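Local coordinates for transcriptional regulator (Mesorhizobium loti, PDB 3BHQ), which probably binds DNA as a TetR-family transcriptional regulator, through a predicted helix-turn-helix motif, at residues Met88-Gln93 / Val199-Leu203; Leu99-Met104 / Phe167-Leu171; Gly152-Thr156 / Ala204-Val208. All blocks are in the same frame, centred on the assembly; numbering follows the deposited sequence. Where two conformers were deposited one is given.

Contact 1. Residues Met88-Gln93 / Val199-Leu203; sequences MEGGLQ and VEAFL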
HETATM    1  N   MSE A  88     -28.436  -0.310  -5.177  1.00 17.92           N
HETATM    2  CA  MSE A  88     -27.141  -0.327  -4.529  1.00 18.43           C
HETATM    3  C   MSE A  88     -26.085  -1.119  -5.238  1.00 17.77           C
HETATM    4  O   MSE A  88     -24.927  -0.669  -5.176  1.00 19.33           O
HETATM    5  CB  MSE A  88     -27.230  -0.802  -3.067  1.00 18.89           C
HETATM    6  CG  MSE A  88     -27.956   0.178  -2.155  1.00 22.66           C
HETATM    7 SE   MSE A  88     -27.128   1.887  -1.973  0.75 21.30          SE
HETATM    8  CE  MSE A  88     -28.137   2.856  -3.361  1.00 28.72           C
ATOM      9  N   GLU A  89     -26.390  -2.282  -5.835  1.00 18.57           N
ATOM     10  CA  GLU A  89     -25.332  -3.036  -6.506  0.50 18.95           C
ATOM     11  C   GLU A  89     -24.812  -2.238  -7.709  1.00 17.93           C
ATOM     12  O   GLU A  89     -23.621  -2.024  -7.812  1.00 18.62           O
ATOM     13  CB  GLU A  89     -25.675  -4.490  -6.871  0.50 19.91           C
ATOM     14  CG  GLU A  89     -24.394  -5.301  -7.239  0.50 22.41           C
ATOM     15  CD  GLU A  89     -24.562  -6.829  -7.237  0.50 23.49           C
ATOM     16  OE1 GLU A  89     -25.674  -7.321  -7.522  0.50 37.39           O
ATOM     17  OE2 GLU A  89     -23.559  -7.536  -6.973  0.50 24.17           O
ATOM     18  N   GLY A  90     -25.693  -1.784  -8.569  1.00 16.32           N
ATOM     19  CA  GLY A  90     -25.251  -0.952  -9.701  1.00 16.04           C
ATOM     20  C   GLY A  90     -24.592   0.348  -9.261  1.00 17.01           C
ATOM     21  O   GLY A  90     -23.595   0.765  -9.823  1.00 16.81           O
ATOM     22  N   GLY A  91     -25.170   1.009  -8.254  1.00 15.55           N
ATOM     23  CA  GLY A  91     -24.636   2.253  -7.742  1.00 15.22           C
ATOM     24  C   GLY A  91     -23.228   2.073  -7.200  1.00 15.78           C
ATOM     25  O   GLY A  91     -22.339   2.853  -7.525  1.00 17.15           O
ATOM     26  N   LEU A  92     -23.037   1.022  -6.412  1.00 15.56           N
ATOM     27  CA  LEU A  92     -21.698   0.705  -5.871  1.00 18.24           C
ATOM     28  C   LEU A  92     -20.712   0.304  -6.957  1.00 18.99           C
ATOM     29  O   LEU A  92     -19.523   0.628  -6.842  1.00 20.16           O
ATOM     30  CB  LEU A  92     -21.767  -0.359  -4.771  1.00 17.74           C
ATOM     31  CG  LEU A  92     -22.254   0.160  -3.415  1.00 21.97           C
ATOM     32  CD1 LEU A  92     -22.776  -0.967  -2.517  1.00 21.84           C
ATOM     33  CD2 LEU A  92     -21.168   0.998  -2.744  1.00 24.05           C
ATOM     34  N   GLN A  93     -21.176  -0.433  -7.964  1.00 17.99           N
ATOM     35  CA  GLN A  93     -20.349  -0.785  -9.120  1.00 19.00           C
ATOM     36  C   GLN A  93     -19.852   0.480  -9.812  1.00 19.26           C
ATOM     37  O   GLN A  93     -18.664   0.598 -10.123  1.00 20.74           O
ATOM     38  CB  GLN A  93     -21.077  -1.634 -10.136  1.00 18.14           C
ATOM     39  CG  GLN A  93     -21.301  -3.068  -9.747  1.00 19.64           C
ATOM     40  CD  GLN A  93     -22.190  -3.825 -10.716  1.00 20.57           C
ATOM     41  OE1 GLN A  93     -22.733  -3.250 -11.669  1.00 21.82           O
ATOM     42  NE2 GLN A  93     -22.383  -5.109 -10.462  1.00 22.36           N
ATOM     43  N   VAL A 199     -17.525  -5.321  -5.118  1.00 20.00           N
ATOM     44  CA  VAL A 199     -18.865  -4.876  -4.705  1.00 21.41           C
ATOM     45  C   VAL A 199     -19.756  -6.043  -4.294  1.00 19.95           C
ATOM     46  O   VAL A 199     -20.486  -5.950  -3.307  1.00 19.26           O
ATOM     47  CB  VAL A 199     -19.513  -4.012  -5.799  1.00 19.88           C
ATOM     48  CG1 VAL A 199     -21.034  -3.765  -5.532  1.00 19.07           C
ATOM     49  CG2 VAL A 199     -18.760  -2.727  -5.935  1.00 20.89           C
ATOM     50  N   GLU A 200     -19.704  -7.157  -5.021  1.00 20.93           N
ATOM     51  CA  GLU A 200     -20.460  -8.351  -4.631  1.00 22.83           C
ATOM     52  C   GLU A 200     -20.085  -8.823  -3.240  1.00 22.75           C
ATOM     53  O   GLU A 200     -20.951  -9.123  -2.428  1.00 21.80           O
ATOM     54  CB  GLU A 200     -20.264  -9.478  -5.637  1.00 26.44           C
ATOM     55  CG  GLU A 200     -21.065 -10.735  -5.356  1.00 30.46           C
ATOM     56  CD  GLU A 200     -20.864 -11.776  -6.441  1.00 35.14           C
ATOM     57  OE1 GLU A 200     -21.401 -11.574  -7.551  1.00 52.84           O
ATOM     58  OE2 GLU A 200     -20.180 -12.794  -6.178  1.00 55.93           O
ATOM     59  N   ALA A 201     -18.781  -8.877  -2.961  1.00 21.23           N
ATOM     60  CA  ALA A 201     -18.324  -9.285  -1.642  1.00 19.58           C
ATOM     61  C   ALA A 201     -18.748  -8.274  -0.573  1.00 18.10           C
ATOM     62  O   ALA A 201     -19.194  -8.622   0.515  1.00 20.46           O
ATOM     63  CB  ALA A 201     -16.801  -9.456  -1.651  1.00 19.72           C
ATOM     64  N   PHE A 202     -18.586  -6.988  -0.881  1.00 19.76           N
ATOM     65  CA  PHE A 202     -19.009  -5.909   0.010  1.00 19.96           C
ATOM     66  C   PHE A 202     -20.487  -6.018   0.392  1.00 20.22           C
ATOM     67  O   PHE A 202     -20.820  -5.898   1.575  1.00 20.62           O
ATOM     68  CB  PHE A 202     -18.728  -4.540  -0.617  1.00 21.72           C
ATOM     69  CG  PHE A 202     -19.161  -3.379   0.243  1.00 20.62           C
ATOM     70  CD1 PHE A 202     -18.292  -2.827   1.169  1.00 24.24           C
ATOM     71  CD2 PHE A 202     -20.440  -2.833   0.108  1.00 23.83           C
ATOM     72  CE1 PHE A 202     -18.697  -1.747   1.929  1.00 22.11           C
ATOM     73  CE2 PHE A 202     -20.854  -1.767   0.894  1.00 24.38           C
ATOM     74  CZ  PHE A 202     -19.976  -1.236   1.803  1.00 19.28           C
ATOM     75  N   LEU A 203     -21.368  -6.237  -0.589  1.00 20.53           N
ATOM     76  CA  LEU A 203     -22.803  -6.365  -0.303  1.00 21.50           C
ATOM     77  C   LEU A 203     -23.157  -7.645   0.462  1.00 21.62           C
ATOM     78  O   LEU A 203     -24.160  -7.655   1.190  1.00 20.46           O
ATOM     79  CB  LEU A 203     -23.653  -6.227  -1.582  1.00 23.48           C
ATOM     80  CG  LEU A 203     -23.701  -4.788  -2.104  1.00 24.46           C
ATOM     81  CD1 LEU A 203     -24.350  -4.721  -3.477  1.00 21.32           C
ATOM     82  CD2 LEU A 203     -24.395  -3.849  -1.149  1.00 21.22           C
TER

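Contact 2. Residues Leu99-Met104 / Phe167-Leu171; sequences LIAVLM and FGMLL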
ATOM      1  N   LEU A  99     -13.568   4.873  -8.658  1.00 19.07           N
ATOM      2  CA  LEU A  99     -12.484   4.877  -7.639  1.00 21.76           C
ATOM      3  C   LEU A  99     -11.229   4.237  -8.190  1.00 21.16           C
ATOM      4  O   LEU A  99     -10.125   4.771  -7.991  1.00 20.61           O
ATOM      5  CB  LEU A  99     -12.887   4.145  -6.350  1.00 23.38           C
ATOM      6  CG  LEU A  99     -13.982   4.732  -5.464  1.00 24.83           C
ATOM      7  CD1 LEU A  99     -14.269   3.750  -4.314  1.00 25.20           C
ATOM      8  CD2 LEU A  99     -13.599   6.128  -4.938  1.00 26.05           C
ATOM      9  N   ILE A 100     -11.374   3.088  -8.840  1.00 20.99           N
ATOM     10  CA  ILE A 100     -10.228   2.405  -9.476  0.50 22.44           C
ATOM     11  C   ILE A 100      -9.569   3.303 -10.489  1.00 23.83           C
ATOM     12  O   ILE A 100      -8.373   3.486 -10.476  1.00 22.69           O
ATOM     13  CB  ILE A 100     -10.626   1.101 -10.226  0.50 22.73           C
ATOM     14  CG1 ILE A 100     -10.955   0.023  -9.206  0.50 18.11           C
ATOM     15  CG2 ILE A 100      -9.488   0.612 -11.168  0.50 21.28           C
ATOM     16  CD1 ILE A 100     -11.452  -1.264  -9.826  0.50 25.31           C
ATOM     17  N   ALA A 101     -10.357   3.902 -11.378  1.00 20.96           N
ATOM     18  CA  ALA A 101      -9.796   4.771 -12.442  1.00 22.93           C
ATOM     19  C   ALA A 101      -9.050   5.990 -11.888  1.00 25.41           C
ATOM     20  O   ALA A 101      -7.966   6.332 -12.362  1.00 25.83           O
ATOM     21  CB  ALA A 101     -10.889   5.208 -13.408  1.00 26.09           C
ATOM     22  N   VAL A 102      -9.618   6.631 -10.873  1.00 22.96           N
ATOM     23  CA  VAL A 102      -9.015   7.800 -10.240  1.00 22.11           C
ATOM     24  C   VAL A 102      -7.745   7.456  -9.455  1.00 23.99           C
ATOM     25  O   VAL A 102      -6.694   8.100  -9.605  1.00 22.31           O
ATOM     26  CB  VAL A 102     -10.049   8.510  -9.302  1.00 25.47           C
ATOM     27  CG1 VAL A 102      -9.408   9.590  -8.444  1.00 25.78           C
ATOM     28  CG2 VAL A 102     -11.191   9.072 -10.133  1.00 27.01           C
ATOM     29  N   LEU A 103      -7.869   6.453  -8.593  1.00 20.33           N
ATOM     30  CA  LEU A 103      -6.784   6.091  -7.684  1.00 20.57           C
ATOM     31  C   LEU A 103      -5.627   5.358  -8.347  1.00 21.62           C
ATOM     32  O   LEU A 103      -4.519   5.369  -7.789  1.00 21.92           O
ATOM     33  CB  LEU A 103      -7.336   5.389  -6.436  1.00 19.24           C
ATOM     34  CG  LEU A 103      -8.336   6.219  -5.616  1.00 22.60           C
ATOM     35  CD1 LEU A 103      -8.979   5.411  -4.505  1.00 23.03           C
ATOM     36  CD2 LEU A 103      -7.686   7.465  -5.047  1.00 24.88           C
HETATM   37  N   MSE A 104      -5.854   4.747  -9.512  1.00 19.71           N
HETATM   38  CA  MSE A 104      -4.800   4.045 -10.258  0.67 19.94           C
HETATM   39  C   MSE A 104      -4.222   4.886 -11.391  1.00 21.23           C
HETATM   40  O   MSE A 104      -3.469   4.399 -12.217  1.00 22.27           O
HETATM   41  CB  MSE A 104      -5.293   2.669 -10.704  0.67 18.73           C
HETATM   42  CG  MSE A 104      -5.728   1.765  -9.543  0.67 22.54           C
HETATM   43 SE   MSE A 104      -4.286   1.361  -8.300  0.50 18.00          SE
HETATM   44  CE  MSE A 104      -3.069   0.624  -9.670  0.67 26.45           C
ATOM     45  N   PHE A 167     -12.590  -0.156   0.008  1.00 18.73           N
ATOM     46  CA  PHE A 167     -11.331   0.277  -0.582  1.00 18.65           C
ATOM     47  C   PHE A 167     -10.270  -0.829  -0.544  1.00 18.15           C
ATOM     48  O   PHE A 167      -9.563  -1.037  -1.539  1.00 19.09           O
ATOM     49  CB  PHE A 167     -10.789   1.547   0.098  1.00 18.66           C
ATOM     50  CG  PHE A 167     -11.428   2.829  -0.390  1.00 18.60           C
ATOM     51  CD1 PHE A 167     -12.714   3.181  -0.040  1.00 23.62           C
ATOM     52  CD2 PHE A 167     -10.699   3.716  -1.176  1.00 22.89           C
ATOM     53  CE1 PHE A 167     -13.271   4.396  -0.466  1.00 23.11           C
ATOM     54  CE2 PHE A 167     -11.254   4.941  -1.606  1.00 27.16           C
ATOM     55  CZ  PHE A 167     -12.550   5.277  -1.246  1.00 20.63           C
ATOM     56  N   GLY A 168     -10.202  -1.531   0.576  1.00 18.85           N
ATOM     57  CA  GLY A 168      -9.240  -2.623   0.721  1.00 19.96           C
ATOM     58  C   GLY A 168      -9.493  -3.766  -0.253  1.00 20.51           C
ATOM     59  O   GLY A 168      -8.567  -4.236  -0.912  1.00 19.57           O
HETATM   60  N   MSE A 169     -10.747  -4.191  -0.391  1.00 19.88           N
HETATM   61  CA  MSE A 169     -11.059  -5.265  -1.357  1.00 19.78           C
HETATM   62  C   MSE A 169     -10.785  -4.836  -2.780  1.00 21.37           C
HETATM   63  O   MSE A 169     -10.256  -5.608  -3.591  1.00 22.23           O
HETATM   64  CB  MSE A 169     -12.480  -5.763  -1.176  1.00 22.27           C
HETATM   65  CG  MSE A 169     -12.601  -6.502   0.060  1.00 22.31           C
HETATM   66 SE   MSE A 169     -14.236  -7.453   0.192  0.75 26.62          SE
HETATM   67  CE  MSE A 169     -15.085  -6.059   0.814  1.00 10.09           C
ATOM     68  N   LEU A 170     -11.127  -3.585  -3.094  1.00 21.48           N
ATOM     69  CA  LEU A 170     -10.957  -3.053  -4.416  1.00 20.52           C
ATOM     70  C   LEU A 170      -9.503  -2.852  -4.813  1.00 21.29           C
ATOM     71  O   LEU A 170      -9.138  -3.075  -5.978  1.00 21.43           O
ATOM     72  CB  LEU A 170     -11.669  -1.687  -4.490  1.00 25.14           C
ATOM     73  CG  LEU A 170     -11.867  -0.991  -5.798  1.00 29.28           C
ATOM     74  CD1 LEU A 170     -12.817  -1.834  -6.650  1.00 30.78           C
ATOM     75  CD2 LEU A 170     -12.464   0.405  -5.485  1.00 25.60           C
ATOM     76  N   LEU A 171      -8.666  -2.398  -3.883  1.00 21.22           N
ATOM     77  CA  LEU A 171      -7.324  -1.962  -4.238  1.00 20.67           C
ATOM     78  C   LEU A 171      -6.154  -2.782  -3.733  1.00 18.73           C
ATOM     79  O   LEU A 171      -5.045  -2.538  -4.184  1.00 18.40           O
ATOM     80  CB  LEU A 171      -7.158  -0.520  -3.747  1.00 19.91           C
ATOM     81  CG  LEU A 171      -8.127   0.508  -4.345  1.00 22.29           C
ATOM     82  CD1 LEU A 171      -8.026   1.841  -3.594  1.00 23.43           C
ATOM     83  CD2 LEU A 171      -7.862   0.668  -5.822  1.00 23.21           C
TER

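Contact 3. Residues Gly152-Thr156 / Ala204-Val208; sequences GLIQT and AVYGV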
ATOM      1  N   GLY A 152     -31.973   2.972   5.080  1.00 24.50           N
ATOM      2  CA  GLY A 152     -32.243   1.540   4.980  1.00 24.36           C
ATOM      3  C   GLY A 152     -31.803   0.870   3.693  1.00 24.54           C
ATOM      4  O   GLY A 152     -32.277  -0.227   3.383  1.00 24.64           O
ATOM      5  N   LEU A 153     -30.869   1.501   2.964  1.00 23.86           N
ATOM      6  CA  LEU A 153     -30.403   0.985   1.668  1.00 24.65           C
ATOM      7  C   LEU A 153     -29.237  -0.003   1.798  1.00 23.66           C
ATOM      8  O   LEU A 153     -29.097  -0.899   0.963  1.00 22.70           O
ATOM      9  CB  LEU A 153     -30.078   2.147   0.722  1.00 25.65           C
ATOM     10  CG  LEU A 153     -31.300   2.992   0.285  1.00 29.23           C
ATOM     11  CD1 LEU A 153     -30.883   4.203  -0.482  1.00 28.05           C
ATOM     12  CD2 LEU A 153     -32.288   2.168  -0.550  1.00 35.09           C
ATOM     13  N   ILE A 154     -28.387   0.201   2.808  1.00 24.32           N
ATOM     14  CA  ILE A 154     -27.295  -0.713   3.192  1.00 23.20           C
ATOM     15  C   ILE A 154     -27.309  -0.763   4.728  1.00 23.15           C
ATOM     16  O   ILE A 154     -28.114  -0.072   5.341  1.00 22.58           O
ATOM     17  CB  ILE A 154     -25.880  -0.266   2.662  1.00 22.83           C
ATOM     18  CG1 ILE A 154     -25.409   1.081   3.264  1.00 22.30           C
ATOM     19  CG2 ILE A 154     -25.895  -0.198   1.126  1.00 20.59           C
ATOM     20  CD1 ILE A 154     -23.990   1.540   2.810  1.00 21.89           C
ATOM     21  N   GLN A 155     -26.414  -1.551   5.328  1.00 24.72           N
ATOM     22  CA  GLN A 155     -26.260  -1.602   6.800  1.00 25.35           C
ATOM     23  C   GLN A 155     -24.787  -1.586   7.214  1.00 25.08           C
ATOM     24  O   GLN A 155     -24.154  -2.650   7.290  1.00 23.34           O
ATOM     25  CB  GLN A 155     -26.976  -2.822   7.422  1.00 26.49           C
ATOM     26  CG  GLN A 155     -26.886  -2.877   8.979  1.00 29.83           C
ATOM     27  CD  GLN A 155     -27.414  -1.607   9.660  1.00 38.44           C
ATOM     28  OE1 GLN A 155     -28.544  -1.175   9.384  1.00 44.38           O
ATOM     29  NE2 GLN A 155     -26.605  -1.009  10.547  1.00 37.12           N
ATOM     30  N   THR A 156     -24.252  -0.382   7.434  1.00 23.91           N
ATOM     31  CA  THR A 156     -22.880  -0.193   7.874  1.00 24.99           C
ATOM     32  C   THR A 156     -22.895   0.456   9.254  1.00 28.87           C
ATOM     33  O   THR A 156     -23.076   1.680   9.378  1.00 28.49           O
ATOM     34  CB  THR A 156     -22.054   0.651   6.870  1.00 24.31           C
ATOM     35  OG1 THR A 156     -22.628   1.957   6.741  1.00 23.01           O
ATOM     36  CG2 THR A 156     -21.986  -0.035   5.510  1.00 24.49           C
ATOM     37  N   ALA A 204     -22.336  -8.697   0.329  1.00 21.69           N
ATOM     38  CA  ALA A 204     -22.522  -9.927   1.107  1.00 21.99           C
ATOM     39  C   ALA A 204     -22.416  -9.644   2.597  1.00 22.40           C
ATOM     40  O   ALA A 204     -23.108 -10.270   3.394  1.00 24.56           O
ATOM     41  CB  ALA A 204     -21.542 -11.012   0.677  1.00 22.87           C
ATOM     42  N   VAL A 205     -21.585  -8.675   2.977  1.00 21.36           N
ATOM     43  CA  VAL A 205     -21.437  -8.255   4.360  1.00 21.10           C
ATOM     44  C   VAL A 205     -22.369  -7.114   4.764  1.00 22.80           C
ATOM     45  O   VAL A 205     -23.002  -7.147   5.827  1.00 22.90           O
ATOM     46  CB  VAL A 205     -19.990  -7.666   4.632  1.00 24.12           C
ATOM     47  CG1 VAL A 205     -19.807  -7.360   6.132  1.00 23.22           C
ATOM     48  CG2 VAL A 205     -18.887  -8.547   4.101  1.00 25.20           C
ATOM     49  N   TYR A 206     -22.430  -6.073   3.927  1.00 19.97           N
ATOM     50  CA  TYR A 206     -23.108  -4.818   4.288  1.00 19.36           C
ATOM     51  C   TYR A 206     -24.445  -4.521   3.613  1.00 19.82           C
ATOM     52  O   TYR A 206     -25.051  -3.463   3.862  1.00 22.40           O
ATOM     53  CB  TYR A 206     -22.150  -3.646   4.087  1.00 21.05           C
ATOM     54  CG  TYR A 206     -20.906  -3.760   4.936  1.00 21.21           C
ATOM     55  CD1 TYR A 206     -20.985  -3.657   6.336  1.00 21.60           C
ATOM     56  CD2 TYR A 206     -19.670  -3.967   4.367  1.00 18.10           C
ATOM     57  CE1 TYR A 206     -19.858  -3.765   7.126  1.00 19.69           C
ATOM     58  CE2 TYR A 206     -18.524  -4.072   5.154  1.00 19.94           C
ATOM     59  CZ  TYR A 206     -18.628  -3.970   6.536  1.00 20.87           C
ATOM     60  OH  TYR A 206     -17.511  -4.060   7.326  1.00 21.96           O
ATOM     61  N   GLY A 207     -24.890  -5.413   2.738  1.00 21.45           N
ATOM     62  CA  GLY A 207     -26.167  -5.224   2.071  1.00 23.30           C
ATOM     63  C   GLY A 207     -27.328  -5.532   2.994  1.00 27.28           C
ATOM     64  O   GLY A 207     -27.139  -6.150   4.036  1.00 27.96           O
ATOM     65  N   VAL A 208     -28.523  -5.095   2.607  1.00 28.74           N
ATOM     66  CA  VAL A 208     -29.742  -5.392   3.376  1.00 31.94           C
ATOM     67  C   VAL A 208     -30.353  -6.703   2.871  1.00 35.18           C
ATOM     68  O   VAL A 208     -30.425  -6.937   1.663  1.00 38.27           O
ATOM     69  CB  VAL A 208     -30.756  -4.243   3.291  1.00 32.72           C
ATOM     70  CG1 VAL A 208     -32.075  -4.643   3.934  1.00 39.74           C
ATOM     71  CG2 VAL A 208     -30.196  -3.023   3.978  1.00 33.18           C
TER
HETATM   72  O   HOH W   1     -28.131  -3.360   0.244  1.00 29.96           O
HETATM   73  O   HOH W   2     -24.310  -5.146   8.158  1.00 47.06           O

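Contact 1. Residues Met88-Gln93 / Val199-Leu203
L92 and V199 form the close-packed part of this helix-helix contact. CG1 of V199 lies 3.6 Å from CB of L92, while its other methyl, CG2, rests on the L92 carbonyl, 3.6 Å from O. V199 therefore straddles the base of the leucine. One turn further along helix 188-206, L203 and L92 meet tip to tip, CD2 of L203 3.6 Å from CD1 of L92, and that same L92 methyl comes obliquely to the F202 ring at CD2, 4.0 Å away.

Toward solvent the contact thins out. With CG of E89 anti to the backbone N (chi1 -166°), the extended chain runs across V199 and L203, and its aliphatic part does the packing: CB is 3.7 Å from CD1 of L203. In the conformer given, the carboxylate lies beside that of exposed E200, planes 60° apart; the like charges would be expected to repel mildly.

The short axes, 132° apart and 10.1 Å at closest approach, join the start of helix 88-103 to helix 188-206 in the C-terminal domain, probably regulatory as in other TetR-type proteins. Helix 123-150 packs on L92 through F145, which also meets the F202 ring, and helix 159-181 reaches F202 through L166.

Contact 2. Residues Leu99-Met104 / Phe167-Leu171
L99 lays its CD1 methyl over one face of the F167 ring in a CH-pi contact, 4.2 Å from the ring centroid and 24° off the normal. The methyl is displaced toward the rim, so that its closest ring atom is CZ. L103, one turn later on the same helix, meets the same ring differently: its CD1 comes to the edge, near the ring plane, 3.7 Å from CE2. Two leucines with almost the same conformation, each with CG anti to the carbonyl carbon, thus use the phenylalanine in two ways, and both cross its side chain at about a right angle. CD1 of L103 also packs against CD1 of L171 at 3.8 Å, filling the corner between the ring and that leucine.

L170 has the other leucine conformation. Its CG stands anti to the backbone N (chi1 -170°), and its methyls are divided between two partners: CD1 goes to I100, while CD2 reaches CB of L99 at 3.9 Å. I100 starts off at an angle to the opposing helix, but in the conformer given its extended CG1-CD1 branch comes round to it, CD1 ending 3.5 Å from CD1 of L170. At the end of helix 88-103, the selenium of M104, a selenomethionine also modelled in two conformers, makes a looser contact with CD2 of L171.

Everything that crosses is apolar, and nearly all of it is buried, as part of the core of the all-helical C-terminal domain of a TetR-type regulator. The short axes cross at -71° and come no closer than 11.2 Å, a separation bridged by the side chains. Helix 56-83 packs on L99 and L103, helix 123-150 covers F167 through M137, L138 and T141, helix 188-206 borders I100 and L170, and W172 of the second subunit packs on F167 and L171.

Contact 3. Residues Gly152-Thr156 / Ala204-Val208
Y206 carries its CG anti to the carbonyl carbon (chi1 -60°), and T156 places CG2 likewise while OG1 takes the site between N and C (chi1 61°). These torsions bring the threonine methyl obliquely to the tyrosine ring, 3.8 Å from CG2 of T156 to CD1 of Y206, and turn OG1 away to a hydrogen bond with T149. The two side chains cross at about a right angle. The backbone O of Q155 lies in the ring plane at its edge, 3.5 Å from CD1 of Y206, and CG1 of V205 sits over the centre of one ring face.

Between the backbones, Q155 N donates to Y206 O over 2.8 Å; the bond is nearly straight, 166° at the hydrogen, with the donor tilted from the carbonyl plane. CB of I154 packs on that same oxygen. Further out, a water donates to L153 O and accepts from V208 N, linking the loop to the last modelled residue as helix 188-206 gives way to G207. V208, which is exposed, turns CG2 to the loop backbone, 3.5 Å from G152 O and 3.7 Å from I154 C. G152 itself ends the preceding helix in a Schellman motif.

The phenol OH of Y206 bonds to ND1 of H165 in helix 159-181, which follows the loop. An alanine in place of Y206 would keep the backbone acceptor but is likely to leave H165 without this mate and open a gap beside the T156 methyl.

The contact thus closes the end of helix 188-206 against the 152-156 loop of the C-terminal domain. Its direct bond and its water bridge use main-chain atoms and so do not depend directly on side-chain identity, whereas the bond from Y206 to H165 does.

In the fold
All three contacts belong to the C-terminal, AefR-like part of this all-helical TetR-type chain, not to the predicted DNA-binding motif. Contacts 1 and 2 share helix 88-103, whose start meets helix 188-206 and whose end meets helix 159-181. Their centres are 14 Å apart, and A201 touches M169 between them. Along the chain, contact 2 is nested within the loop closed by contact 1, whereas contact 3 alternates with both. Contacts 1 and 3, with centres 10 Å apart, share helix 188-206 and meet where M88 packs on L153 and I154. Contacts 2 and 3, 20 Å between centres, do not touch. All three reach the second subunit through the consecutive helices 159-181 and 188-206, consistent with a TetR-type dimer interface.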